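Local coordinates for CRISPR-associated protein CasA/Cse1 (Thermus thermophilus, PDB 4F3E) that serves as the largest subunit of the Cascade ribonucleoprotein complex, an RNA-guided bacterial immune assembly, and takes part in binding the DNA target, at residues A[380-385]-A[428-433]; A[307-312]-A[369-374]; A[338-343]-A[356-361]; A[158-163]-A[244-249]. All coordinates share one frame; numbering follows the deposited sequence.

How the interactions relate
Along the chain interaction 4 comes first, far from the helical C-terminal part that carries interactions 1 and 2. Segment 307-312 of interaction 2 comes next, then the beta hairpin of interaction 3, about 8 Å from the chain's centre, then segment 369-374. Helix 368-400, which comes next after strand 350-361, is shared by interactions 1 and 2, whose centres lie about 19 Å apart. Interactions 1 and 4 are on opposite sides of the chain's centre, with about 39 Å between their centres. No two of the four contacts touch. Together they sample the beta-containing N-terminal part, the central hairpin and the C-terminal helical bundle of this Cascade subunit.

Interaction 1. Residues A[380-385]-A[428-433]; sequences MAEELG and LYWHAL
Y429 reaches from helix 425-441 to the backbone of A381 on helix 368-400. Its CB points at the other helix, and CG lies anti to the backbone N (chi1 171°), which sends the ring straight across the gap. On one side of the ring CE1 meets CD2 of L384 at 3.7 Å. On the other, CE2 rests against CA of G385, also at 3.7 Å. At the tip OH donates a 2.9 Å hydrogen bond to the carbonyl O of A381. The bond lies in the carbonyl plane, on a lone pair. The same oxygen takes the helix bond from G385 N, so two donors grip it. Next to Y429, the indole of W430 holds CD2 of Y429 over the centre of one face, 3.6 Å above its plane. The far end of the indole, CH2, comes within 3.9 Å of OE2 of E382, with the carboxylate plane turned 23° from the ring. R301 forms a salt bridge with E382 and a cation-pi contact with W430. A381 CB also touches CD1 of L433 at 4.1 Å. Such near-antiparallel packing, with short-segment axes 11.4 Å apart, is typical of a four-helix bundle.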
loop_
_atom_site.group_PDB
_atom_site.type_symbol
_atom_site.label_atom_id
_atom_site.label_comp_id
_atom_site.label_asym_id
_atom_site.label_seq_id
_atom_site.Cartn_x
_atom_site.Cartn_y
_atom_site.Cartn_z
ATOM N N MET A 380 -16.092 7.448 18.821
ATOM C CA MET A 380 -17.518 7.141 18.870
ATOM C C MET A 380 -17.767 5.775 18.220
ATOM O O MET A 380 -18.370 4.874 18.826
ATOM C CB MET A 380 -18.341 8.204 18.127
ATOM C CG MET A 380 -18.428 9.565 18.784
ATOM S SD MET A 380 -19.115 10.859 17.701
ATOM C CE MET A 380 -20.648 10.098 17.171
ATOM N N ALA A 381 -17.290 5.632 16.985
ATOM C CA ALA A 381 -17.514 4.428 16.194
ATOM C C ALA A 381 -16.961 3.224 16.898
ATOM O O ALA A 381 -17.579 2.156 16.887
ATOM C CB ALA A 381 -16.876 4.557 14.839
ATOM N N GLU A 382 -15.806 3.404 17.530
ATOM C CA GLU A 382 -15.113 2.287 18.162
ATOM C C GLU A 382 -15.836 1.848 19.438
ATOM O O GLU A 382 -15.916 0.661 19.732
ATOM C CB GLU A 382 -13.640 2.648 18.425
ATOM C CG GLU A 382 -12.665 1.487 18.408
ATOM C CD GLU A 382 -12.536 0.772 17.053
ATOM O OE1 GLU A 382 -12.729 -0.460 17.022
ATOM O OE2 GLU A 382 -12.209 1.411 16.030
ATOM N N GLU A 383 -16.387 2.804 20.178
ATOM C CA GLU A 383 -17.123 2.485 21.397
ATOM C C GLU A 383 -18.458 1.813 21.069
ATOM O O GLU A 383 -18.827 0.815 21.665
ATOM C CB GLU A 383 -17.354 3.731 22.258
ATOM C CG GLU A 383 -16.077 4.334 22.847
ATOM C CD GLU A 383 -16.350 5.437 23.867
ATOM O OE1 GLU A 383 -15.397 6.169 24.225
ATOM O OE2 GLU A 383 -17.514 5.564 24.315
ATOM N N LEU A 384 -19.179 2.361 20.112
ATOM C CA LEU A 384 -20.427 1.745 19.693
ATOM C C LEU A 384 -20.173 0.345 19.126
ATOM O O LEU A 384 -20.934 -0.585 19.367
ATOM C CB LEU A 384 -21.107 2.620 18.659
ATOM C CG LEU A 384 -22.309 2.030 17.980
ATOM C CD1 LEU A 384 -23.304 1.643 19.048
ATOM C CD2 LEU A 384 -22.886 3.051 17.019
ATOM N N GLY A 385 -19.086 0.191 18.380
ATOM C CA GLY A 385 -18.767 -1.097 17.791
ATOM C C GLY A 385 -18.365 -2.113 18.841
ATOM O O GLY A 385 -18.591 -3.305 18.682
ATOM N N LEU A 428 -21.961 -6.115 9.349
ATOM C CA LEU A 428 -22.805 -5.152 8.663
ATOM C C LEU A 428 -22.582 -3.736 9.166
ATOM O O LEU A 428 -22.608 -2.794 8.388
ATOM C CB LEU A 428 -24.275 -5.533 8.764
ATOM C CG LEU A 428 -24.776 -5.968 7.395
ATOM C CD1 LEU A 428 -23.830 -6.992 6.796
ATOM C CD2 LEU A 428 -26.159 -6.531 7.506
ATOM N N TYR A 429 -22.366 -3.590 10.474
ATOM C CA TYR A 429 -22.078 -2.286 11.062
ATOM C C TYR A 429 -20.856 -1.624 10.402
ATOM O O TYR A 429 -20.933 -0.495 9.926
ATOM C CB TYR A 429 -21.824 -2.447 12.550
ATOM C CG TYR A 429 -21.311 -1.208 13.244
ATOM C CD1 TYR A 429 -22.160 -0.151 13.523
ATOM C CD2 TYR A 429 -19.972 -1.102 13.632
ATOM C CE1 TYR A 429 -21.705 0.982 14.184
ATOM C CE2 TYR A 429 -19.510 0.026 14.301
ATOM C CZ TYR A 429 -20.385 1.068 14.572
ATOM O OH TYR A 429 -19.939 2.198 15.231
ATOM N N TRP A 430 -19.736 -2.337 10.367
ATOM C CA TRP A 430 -18.503 -1.786 9.824
ATOM C C TRP A 430 -18.612 -1.573 8.319
ATOM O O TRP A 430 -18.124 -0.579 7.788
ATOM C CB TRP A 430 -17.293 -2.668 10.187
ATOM C CG TRP A 430 -16.984 -2.624 11.646
ATOM C CD1 TRP A 430 -17.142 -3.636 12.556
ATOM C CD2 TRP A 430 -16.487 -1.494 12.386
ATOM N NE1 TRP A 430 -16.743 -3.213 13.798
ATOM C CE2 TRP A 430 -16.353 -1.902 13.728
ATOM C CE3 TRP A 430 -16.138 -0.181 12.040
ATOM C CZ2 TRP A 430 -15.881 -1.047 14.728
ATOM C CZ3 TRP A 430 -15.669 0.666 13.033
ATOM C CH2 TRP A 430 -15.543 0.230 14.363
ATOM N N HIS A 431 -19.272 -2.495 7.634
ATOM C CA HIS A 431 -19.460 -2.354 6.193
ATOM C C HIS A 431 -20.217 -1.059 5.876
ATOM O O HIS A 431 -19.886 -0.342 4.940
ATOM C CB HIS A 431 -20.216 -3.565 5.654
ATOM C CG HIS A 431 -20.331 -3.597 4.169
ATOM N ND1 HIS A 431 -21.332 -2.940 3.488
ATOM C CD2 HIS A 431 -19.579 -4.215 3.228
ATOM C CE1 HIS A 431 -21.191 -3.149 2.191
ATOM N NE2 HIS A 431 -20.135 -3.919 2.007
ATOM N N ALA A 432 -21.217 -0.739 6.679
ATOM C CA ALA A 432 -21.935 0.510 6.486
ATOM C C ALA A 432 -21.036 1.711 6.746
ATOM O O ALA A 432 -21.133 2.720 6.069
ATOM C CB ALA A 432 -23.140 0.565 7.356
ATOM N N LEU A 433 -20.166 1.623 7.742
ATOM C CA LEU A 433 -19.270 2.741 7.996
ATOM C C LEU A 433 -18.191 2.912 6.902
ATOM O O LEU A 433 -17.767 4.015 6.615
ATOM C CB LEU A 433 -18.664 2.661 9.385
ATOM C CG LEU A 433 -19.697 2.802 10.501
ATOM C CD1 LEU A 433 -18.996 2.836 11.837
ATOM C CD2 LEU A 433 -20.551 4.060 10.297
#

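Interaction 2. Residues A[307-312]-A[369-374]; sequences LPRQGG and KAEENL
E371, R309 and L307 carry this contact, in which an irregular loop packs on the start of helix 368-400, a helix of the C-terminal bundle. E371 has the largest buried area of the three. Its chain runs out extended from the helix (chi2 -174°) and meets both of the others. L307 lays its CD1 methyl on the aliphatic part of that chain, 3.5 Å from CG of E371. The same methyl reaches CD2 of L374 at 4.3 Å, one helical turn further on. This is the apolar side of the contact, and L366 adds to it by touching both L307 and E371.

R309 forms the exposed side. Its CG takes the crowded position between backbone N and carbonyl carbon (chi1 41°), and the chain bends again before the guanidinium. It slides past E371 in the opposite direction. The two make a salt bridge, with NE of R309 3.2 Å from OE1 of E371. The planes of the two groups stand 86° apart, and the oxygen sits over a guanidinium face. The attraction is therefore one of charge, with no N-H aimed at the oxygen. The exact position of NH2 is doubtful, as the model crowds it against E371. Behind R309 the loop turns tightly: G312 N donates to O of L307 at 2.8 Å, and the peptide before G311 is cis.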
loop_
_atom_site.group_PDB
_atom_site.type_symbol
_atom_site.label_atom_id
_atom_site.label_comp_id
_atom_site.label_asym_id
_atom_site.label_seq_id
_atom_site.Cartn_x
_atom_site.Cartn_y
_atom_site.Cartn_z
ATOM N N LEU A 307 -1.549 9.551 13.602
ATOM C CA LEU A 307 -1.229 10.931 13.951
ATOM C C LEU A 307 -0.223 11.002 15.114
ATOM O O LEU A 307 -0.259 10.195 16.044
ATOM C CB LEU A 307 -2.496 11.738 14.302
ATOM C CG LEU A 307 -3.643 11.802 13.278
ATOM C CD1 LEU A 307 -4.785 12.664 13.810
ATOM C CD2 LEU A 307 -3.179 12.283 11.908
ATOM N N PRO A 308 0.682 11.980 15.051
ATOM C CA PRO A 308 1.712 12.289 16.048
ATOM C C PRO A 308 1.176 12.396 17.484
ATOM O O PRO A 308 1.873 12.001 18.427
ATOM C CB PRO A 308 2.244 13.651 15.578
ATOM C CG PRO A 308 2.011 13.648 14.091
ATOM C CD PRO A 308 0.744 12.885 13.882
ATOM N N ARG A 309 -0.033 12.926 17.653
ATOM C CA ARG A 309 -0.602 13.091 18.986
ATOM C C ARG A 309 -1.239 11.807 19.505
ATOM O O ARG A 309 -2.073 11.841 20.415
ATOM C CB ARG A 309 -1.615 14.234 18.989
ATOM C CG ARG A 309 -2.511 14.273 17.770
ATOM C CD ARG A 309 -3.914 13.822 18.104
ATOM N NE ARG A 309 -4.896 14.575 17.338
ATOM C CZ ARG A 309 -5.449 15.708 17.760
ATOM N NH1 ARG A 309 -5.116 16.213 18.941
ATOM N NH2 ARG A 309 -6.339 16.332 17.005
ATOM N N GLN A 310 -0.834 10.675 18.940
ATOM C CA GLN A 310 -1.470 9.421 19.296
ATOM C C GLN A 310 -0.608 8.235 19.795
ATOM O O GLN A 310 -1.177 7.289 20.321
ATOM C CB GLN A 310 -2.391 8.970 18.163
ATOM C CG GLN A 310 -3.674 8.322 18.630
ATOM C CD GLN A 310 -4.772 9.333 18.906
ATOM O OE1 GLN A 310 -5.331 9.915 17.985
ATOM N NE2 GLN A 310 -5.081 9.545 20.171
ATOM N N GLY A 311 0.716 8.219 19.649
ATOM C CA GLY A 311 1.510 9.129 18.857
ATOM C C GLY A 311 2.203 8.268 17.817
ATOM O O GLY A 311 3.240 7.644 18.053
ATOM N N GLY A 312 1.592 8.191 16.653
ATOM C CA GLY A 312 2.155 7.390 15.593
ATOM C C GLY A 312 2.938 8.302 14.686
ATOM O O GLY A 312 3.228 9.440 15.048
ATOM N N LYS A 369 -7.766 21.096 14.822
ATOM C CA LYS A 369 -9.221 20.911 14.852
ATOM C C LYS A 369 -9.662 19.678 14.065
ATOM O O LYS A 369 -10.437 18.865 14.565
ATOM C CB LYS A 369 -9.982 22.159 14.390
ATOM C CG LYS A 369 -9.755 22.573 12.949
ATOM C CD LYS A 369 -10.440 23.912 12.654
ATOM C CE LYS A 369 -9.858 25.039 13.512
ATOM N NZ LYS A 369 -10.560 26.349 13.334
ATOM N N ALA A 370 -9.162 19.546 12.838
ATOM C CA ALA A 370 -9.520 18.416 11.999
ATOM C C ALA A 370 -9.106 17.108 12.673
ATOM O O ALA A 370 -9.883 16.158 12.742
ATOM C CB ALA A 370 -8.883 18.551 10.622
ATOM N N GLU A 371 -7.883 17.077 13.192
ATOM C CA GLU A 371 -7.369 15.899 13.875
ATOM C C GLU A 371 -8.234 15.537 15.078
ATOM O O GLU A 371 -8.439 14.357 15.390
ATOM C CB GLU A 371 -5.923 16.126 14.322
ATOM C CG GLU A 371 -4.870 16.064 13.209
ATOM C CD GLU A 371 -3.447 16.164 13.747
ATOM O OE1 GLU A 371 -3.183 15.637 14.848
ATOM O OE2 GLU A 371 -2.591 16.777 13.076
ATOM N N GLU A 372 -8.725 16.563 15.754
ATOM C CA GLU A 372 -9.555 16.373 16.933
ATOM C C GLU A 372 -10.937 15.866 16.561
ATOM O O GLU A 372 -11.511 15.050 17.272
ATOM C CB GLU A 372 -9.672 17.673 17.720
ATOM C CG GLU A 372 -10.660 17.595 18.858
ATOM C CD GLU A 372 -11.603 18.789 18.880
ATOM O OE1 GLU A 372 -12.459 18.889 17.973
ATOM O OE2 GLU A 372 -11.478 19.637 19.792
ATOM N N ASN A 373 -11.469 16.352 15.443
ATOM C CA ASN A 373 -12.721 15.822 14.925
ATOM C C ASN A 373 -12.535 14.361 14.570
ATOM O O ASN A 373 -13.415 13.534 14.796
ATOM C CB ASN A 373 -13.191 16.610 13.712
ATOM C CG ASN A 373 -14.254 17.610 14.061
ATOM O OD1 ASN A 373 -15.069 17.980 13.219
ATOM N ND2 ASN A 373 -14.269 18.043 15.316
ATOM N N LEU A 374 -11.362 14.043 14.040
ATOM C CA LEU A 374 -11.064 12.683 13.618
ATOM C C LEU A 374 -10.971 11.729 14.801
ATOM O O LEU A 374 -11.563 10.658 14.778
ATOM C CB LEU A 374 -9.779 12.644 12.799
ATOM C CG LEU A 374 -9.414 11.261 12.250
ATOM C CD1 LEU A 374 -10.537 10.694 11.395
ATOM C CD2 LEU A 374 -8.115 11.315 11.468
#

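Interaction 3. Residues A[338-343]-A[356-361]; sequences TLRVLG and REVYPL
L339 and Y359 pair in an antiparallel beta hairpin, strands 337-347 and 350-361, part of a three-stranded sheet. Four backbone hydrogen bonds join the segments. L339 N binds Y359 O at 2.7 Å, and Y359 N returns a bond to L339 O. V341 and E357 repeat this exchange, with E357 N 2.8 Å from V341 O. Between these pairs run CA-H...O contacts, such as R340 CA to E357 O at 3.3 Å.

Apolar contacts lie on both faces. On the face of L339, V341 and Y359, CG2 of V341 meets the ring edge of Y359 at CE2, 4.1 Å away. F299 touches both side chains, and F303 stacks edge-to-face on Y359. On the other face CD2 of L342 lies along the stem of R356, 3.7 Å from its CG. T338 CG2, anti to its own backbone nitrogen, reaches CG1 of V358 at 3.5 Å.

Also on this second face, R340 and R356 run side by side, their guanidinium planes 67° apart. R340 NH2 comes 3.0 Å from R356 NE, but both are donors and not hydrogen-bonded. The carboxylate of E49 probably offsets this: R340 NE bridges to its OE2 and R356 NH2 to its OE1.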
loop_
_atom_site.group_PDB
_atom_site.type_symbol
_atom_site.label_atom_id
_atom_site.label_comp_id
_atom_site.label_asym_id
_atom_site.label_seq_id
_atom_site.Cartn_x
_atom_site.Cartn_y
_atom_site.Cartn_z
ATOM N N THR A 338 -6.690 13.117 -4.051
ATOM C CA THR A 338 -7.188 11.835 -3.542
ATOM C C THR A 338 -6.054 11.074 -2.850
ATOM O O THR A 338 -4.882 11.306 -3.128
ATOM C CB THR A 338 -7.818 10.985 -4.678
ATOM O OG1 THR A 338 -9.117 11.500 -4.978
ATOM C CG2 THR A 338 -7.959 9.539 -4.285
ATOM N N LEU A 339 -6.398 10.198 -1.916
ATOM C CA LEU A 339 -5.400 9.354 -1.266
ATOM C C LEU A 339 -5.677 7.891 -1.581
ATOM O O LEU A 339 -6.755 7.374 -1.270
ATOM C CB LEU A 339 -5.362 9.575 0.254
ATOM C CG LEU A 339 -4.465 8.550 0.960
ATOM C CD1 LEU A 339 -2.984 8.757 0.611
ATOM C CD2 LEU A 339 -4.679 8.597 2.465
ATOM N N ARG A 340 -4.710 7.247 -2.224
ATOM C CA ARG A 340 -4.764 5.814 -2.493
ATOM C C ARG A 340 -3.801 5.037 -1.573
ATOM O O ARG A 340 -2.652 5.433 -1.348
ATOM C CB ARG A 340 -4.469 5.520 -3.967
ATOM C CG ARG A 340 -5.522 6.037 -4.877
ATOM C CD ARG A 340 -5.038 6.143 -6.278
ATOM N NE ARG A 340 -5.055 4.885 -6.998
ATOM C CZ ARG A 340 -5.881 4.618 -8.002
ATOM N NH1 ARG A 340 -6.770 5.520 -8.380
ATOM N NH2 ARG A 340 -5.813 3.455 -8.637
ATOM N N VAL A 341 -4.306 3.943 -1.019
ATOM C CA VAL A 341 -3.533 3.088 -0.150
ATOM C C VAL A 341 -3.416 1.742 -0.852
ATOM O O VAL A 341 -4.420 1.175 -1.279
ATOM C CB VAL A 341 -4.204 2.933 1.198
ATOM C CG1 VAL A 341 -3.395 2.004 2.090
ATOM C CG2 VAL A 341 -4.387 4.289 1.842
ATOM N N LEU A 342 -2.181 1.262 -0.989
ATOM C CA LEU A 342 -1.859 0.099 -1.803
ATOM C C LEU A 342 -1.076 -0.899 -0.959
ATOM O O LEU A 342 -0.113 -0.528 -0.280
ATOM C CB LEU A 342 -1.000 0.520 -3.017
ATOM C CG LEU A 342 -1.562 1.635 -3.891
ATOM C CD1 LEU A 342 -0.565 2.021 -4.941
ATOM C CD2 LEU A 342 -2.855 1.184 -4.523
ATOM N N GLY A 343 -1.452 -2.168 -0.998
ATOM C CA GLY A 343 -0.640 -3.162 -0.321
ATOM C C GLY A 343 -1.150 -4.597 -0.285
ATOM O O GLY A 343 -2.149 -4.944 -0.904
ATOM N N ARG A 356 -6.423 -2.234 -2.963
ATOM C CA ARG A 356 -6.323 -0.802 -3.233
ATOM C C ARG A 356 -7.491 -0.094 -2.542
ATOM O O ARG A 356 -8.641 -0.415 -2.803
ATOM C CB ARG A 356 -6.350 -0.553 -4.743
ATOM C CG ARG A 356 -6.517 0.880 -5.151
ATOM C CD ARG A 356 -6.824 0.987 -6.654
ATOM N NE ARG A 356 -5.664 0.667 -7.485
ATOM C CZ ARG A 356 -5.531 -0.440 -8.215
ATOM N NH1 ARG A 356 -6.499 -1.356 -8.240
ATOM N NH2 ARG A 356 -4.426 -0.623 -8.936
ATOM N N GLU A 357 -7.189 0.830 -1.630
ATOM C CA GLU A 357 -8.212 1.631 -0.952
ATOM C C GLU A 357 -8.132 3.076 -1.456
ATOM O O GLU A 357 -7.067 3.549 -1.863
ATOM C CB GLU A 357 -8.036 1.616 0.570
ATOM C CG GLU A 357 -8.093 0.243 1.223
ATOM C CD GLU A 357 -9.502 -0.254 1.450
ATOM O OE1 GLU A 357 -10.450 0.373 0.935
ATOM O OE2 GLU A 357 -9.660 -1.274 2.151
ATOM N N VAL A 358 -9.259 3.777 -1.437
ATOM C CA VAL A 358 -9.283 5.134 -1.947
ATOM C C VAL A 358 -10.054 6.042 -1.006
ATOM O O VAL A 358 -11.172 5.730 -0.628
ATOM C CB VAL A 358 -9.887 5.187 -3.366
ATOM C CG1 VAL A 358 -9.752 6.589 -3.935
ATOM C CG2 VAL A 358 -9.184 4.188 -4.274
ATOM N N TYR A 359 -9.445 7.165 -0.635
ATOM C CA TYR A 359 -10.066 8.134 0.258
ATOM C C TYR A 359 -9.795 9.559 -0.244
ATOM O O TYR A 359 -8.842 9.797 -0.973
ATOM C CB TYR A 359 -9.535 7.994 1.700
ATOM C CG TYR A 359 -9.520 6.587 2.276
ATOM C CD1 TYR A 359 -10.622 6.089 2.940
ATOM C CD2 TYR A 359 -8.385 5.767 2.175
ATOM C CE1 TYR A 359 -10.631 4.825 3.479
ATOM C CE2 TYR A 359 -8.383 4.485 2.717
ATOM C CZ TYR A 359 -9.523 4.020 3.368
ATOM O OH TYR A 359 -9.582 2.755 3.919
ATOM N N PRO A 360 -10.638 10.516 0.164
ATOM C CA PRO A 360 -10.374 11.951 0.019
ATOM C C PRO A 360 -9.115 12.311 0.783
ATOM O O PRO A 360 -8.847 11.683 1.793
ATOM C CB PRO A 360 -11.557 12.609 0.748
ATOM C CG PRO A 360 -12.556 11.559 0.917
ATOM C CD PRO A 360 -11.836 10.257 0.972
ATOM N N LEU A 361 -8.358 13.299 0.323
ATOM C CA LEU A 361 -7.332 13.903 1.166
ATOM C C LEU A 361 -7.829 15.273 1.631
ATOM O O LEU A 361 -7.706 16.275 0.921
ATOM C CB LEU A 361 -6.000 14.021 0.428
ATOM C CG LEU A 361 -4.850 14.459 1.332
ATOM C CD1 LEU A 361 -3.928 13.301 1.486
ATOM C CD2 LEU A 361 -4.095 15.629 0.738
#

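Interaction 4. Residues A[158-163]-A[244-249]; sequences LVHQAF and PARGVR
Q161, near the C-terminal end of helix 150-163, grips the backbone of R246 with both ends of its amide. R246 N donates to OE1 of Q161 at 2.9 Å, from above the amide carbonyl plane. In return NE2 of Q161 makes a weak bond to R246 O, 3.2 Å away. The bend at chi2 (56°) turns the amide toward the strand. A245 packs close beside it, with its CB 3.3 Å from the backbone O of Q161. H160 adds to this tight part through R246. Its ring crosses the R246 side chain at about a right angle, and NE2 lies 3.3 Å from CG of R246. That nitrogen is hydrogen-bonded to the hydroxyl of Y262. R246 folds back on its own segment, where NH1 binds A245 O at 2.9 Å, in the guanidinium plane.

Packing is looser toward P244 and V248. CA of P244 stays 4.1 Å from CG of Q161, and CG2 of V248 is 4.3 Å from NE2. Even this side is buried, not open to solvent: V248 lies on M260 and P244 on V266. Here a glutamine amide binds a strand's peptide N-H and C=O, joining a helix end to the start of strand 246-252 in a mixed beta sheet.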
loop_
_atom_site.group_PDB
_atom_site.type_symbol
_atom_site.label_atom_id
_atom_site.label_comp_id
_atom_site.label_asym_id
_atom_site.label_seq_id
_atom_site.Cartn_x
_atom_site.Cartn_y
_atom_site.Cartn_z
ATOM N N LEU A 158 9.625 -6.250 -10.817
ATOM C CA LEU A 158 9.611 -5.056 -9.973
ATOM C C LEU A 158 8.759 -5.297 -8.714
ATOM O O LEU A 158 9.118 -4.902 -7.610
ATOM C CB LEU A 158 9.069 -3.882 -10.777
ATOM C CG LEU A 158 9.550 -2.496 -10.386
ATOM C CD1 LEU A 158 11.048 -2.427 -10.514
ATOM C CD2 LEU A 158 8.880 -1.448 -11.265
ATOM N N VAL A 159 7.638 -5.984 -8.896
ATOM C CA VAL A 159 6.736 -6.304 -7.803
ATOM C C VAL A 159 7.359 -7.266 -6.797
ATOM O O VAL A 159 7.308 -7.048 -5.580
ATOM C CB VAL A 159 5.392 -6.863 -8.344
ATOM C CG1 VAL A 159 4.621 -7.615 -7.254
ATOM C CG2 VAL A 159 4.545 -5.724 -8.941
ATOM N N HIS A 160 7.959 -8.330 -7.303
ATOM C CA HIS A 160 8.519 -9.350 -6.430
ATOM C C HIS A 160 9.644 -8.740 -5.608
ATOM O O HIS A 160 9.773 -9.012 -4.433
ATOM C CB HIS A 160 9.028 -10.519 -7.270
ATOM C CG HIS A 160 9.589 -11.649 -6.468
ATOM N ND1 HIS A 160 8.799 -12.473 -5.699
ATOM C CD2 HIS A 160 10.854 -12.108 -6.341
ATOM C CE1 HIS A 160 9.552 -13.380 -5.115
ATOM N NE2 HIS A 160 10.808 -13.184 -5.485
ATOM N N GLN A 161 10.412 -7.864 -6.245
ATOM C CA GLN A 161 11.580 -7.234 -5.633
ATOM C C GLN A 161 11.149 -6.309 -4.499
ATOM O O GLN A 161 11.918 -6.008 -3.588
ATOM C CB GLN A 161 12.371 -6.462 -6.707
ATOM C CG GLN A 161 13.866 -6.577 -6.678
ATOM C CD GLN A 161 14.356 -7.996 -6.738
ATOM O OE1 GLN A 161 13.945 -8.819 -5.936
ATOM N NE2 GLN A 161 15.266 -8.286 -7.676
ATOM N N ALA A 162 9.913 -5.849 -4.546
ATOM C CA ALA A 162 9.429 -4.942 -3.506
ATOM C C ALA A 162 8.555 -5.622 -2.473
ATOM O O ALA A 162 8.625 -5.269 -1.307
ATOM C CB ALA A 162 8.708 -3.737 -4.104
ATOM N N PHE A 163 7.750 -6.598 -2.893
ATOM C CA PHE A 163 6.724 -7.178 -2.019
ATOM C C PHE A 163 6.944 -8.619 -1.513
ATOM O O PHE A 163 6.245 -9.037 -0.588
ATOM C CB PHE A 163 5.334 -7.056 -2.659
ATOM C CG PHE A 163 4.810 -5.638 -2.737
ATOM C CD1 PHE A 163 4.247 -5.026 -1.617
ATOM C CD2 PHE A 163 4.839 -4.927 -3.939
ATOM C CE1 PHE A 163 3.730 -3.711 -1.687
ATOM C CE2 PHE A 163 4.337 -3.620 -4.016
ATOM C CZ PHE A 163 3.783 -3.013 -2.880
ATOM N N PRO A 244 17.284 -4.832 -4.054
ATOM C CA PRO A 244 17.466 -6.152 -4.669
ATOM C C PRO A 244 17.134 -7.269 -3.686
ATOM O O PRO A 244 18.051 -7.921 -3.165
ATOM C CB PRO A 244 18.957 -6.175 -5.012
ATOM C CG PRO A 244 19.556 -4.902 -4.406
ATOM C CD PRO A 244 18.541 -4.311 -3.503
ATOM N N ALA A 245 15.837 -7.483 -3.441
ATOM C CA ALA A 245 15.393 -8.397 -2.384
ATOM C C ALA A 245 15.684 -9.866 -2.688
ATOM O O ALA A 245 15.998 -10.650 -1.789
ATOM C CB ALA A 245 13.929 -8.185 -2.064
ATOM N N ARG A 246 15.594 -10.223 -3.961
ATOM C CA ARG A 246 15.883 -11.577 -4.415
ATOM C C ARG A 246 16.871 -11.545 -5.575
ATOM O O ARG A 246 16.987 -10.546 -6.277
ATOM C CB ARG A 246 14.591 -12.270 -4.882
ATOM C CG ARG A 246 13.551 -12.472 -3.797
ATOM C CD ARG A 246 13.930 -13.595 -2.823
ATOM N NE ARG A 246 12.897 -13.710 -1.801
ATOM C CZ ARG A 246 12.846 -12.946 -0.718
ATOM N NH1 ARG A 246 13.792 -12.039 -0.502
ATOM N NH2 ARG A 246 11.857 -13.093 0.150
ATOM N N GLY A 247 17.580 -12.650 -5.780
ATOM C CA GLY A 247 18.404 -12.786 -6.957
ATOM C C GLY A 247 17.568 -13.293 -8.107
ATOM O O GLY A 247 16.946 -14.351 -8.024
ATOM N N VAL A 248 17.540 -12.538 -9.192
ATOM C CA VAL A 248 16.760 -12.968 -10.333
ATOM C C VAL A 248 17.523 -12.816 -11.643
ATOM O O VAL A 248 18.252 -11.842 -11.830
ATOM C CB VAL A 248 15.441 -12.155 -10.453
ATOM C CG1 VAL A 248 14.663 -12.648 -11.646
ATOM C CG2 VAL A 248 14.606 -12.245 -9.176
ATOM N N ARG A 249 17.364 -13.786 -12.541
ATOM C CA ARG A 249 17.812 -13.631 -13.925
ATOM C C ARG A 249 16.803 -14.187 -14.911
ATOM O O ARG A 249 16.712 -15.405 -15.121
ATOM C CB ARG A 249 19.174 -14.286 -14.171
ATOM C CG ARG A 249 19.682 -14.065 -15.593
ATOM C CD ARG A 249 20.947 -14.845 -15.830
ATOM N NE ARG A 249 21.008 -15.322 -17.202
ATOM C CZ ARG A 249 21.664 -16.410 -17.583
ATOM N NH1 ARG A 249 22.317 -17.135 -16.688
ATOM N NH2 ARG A 249 21.659 -16.772 -18.858
#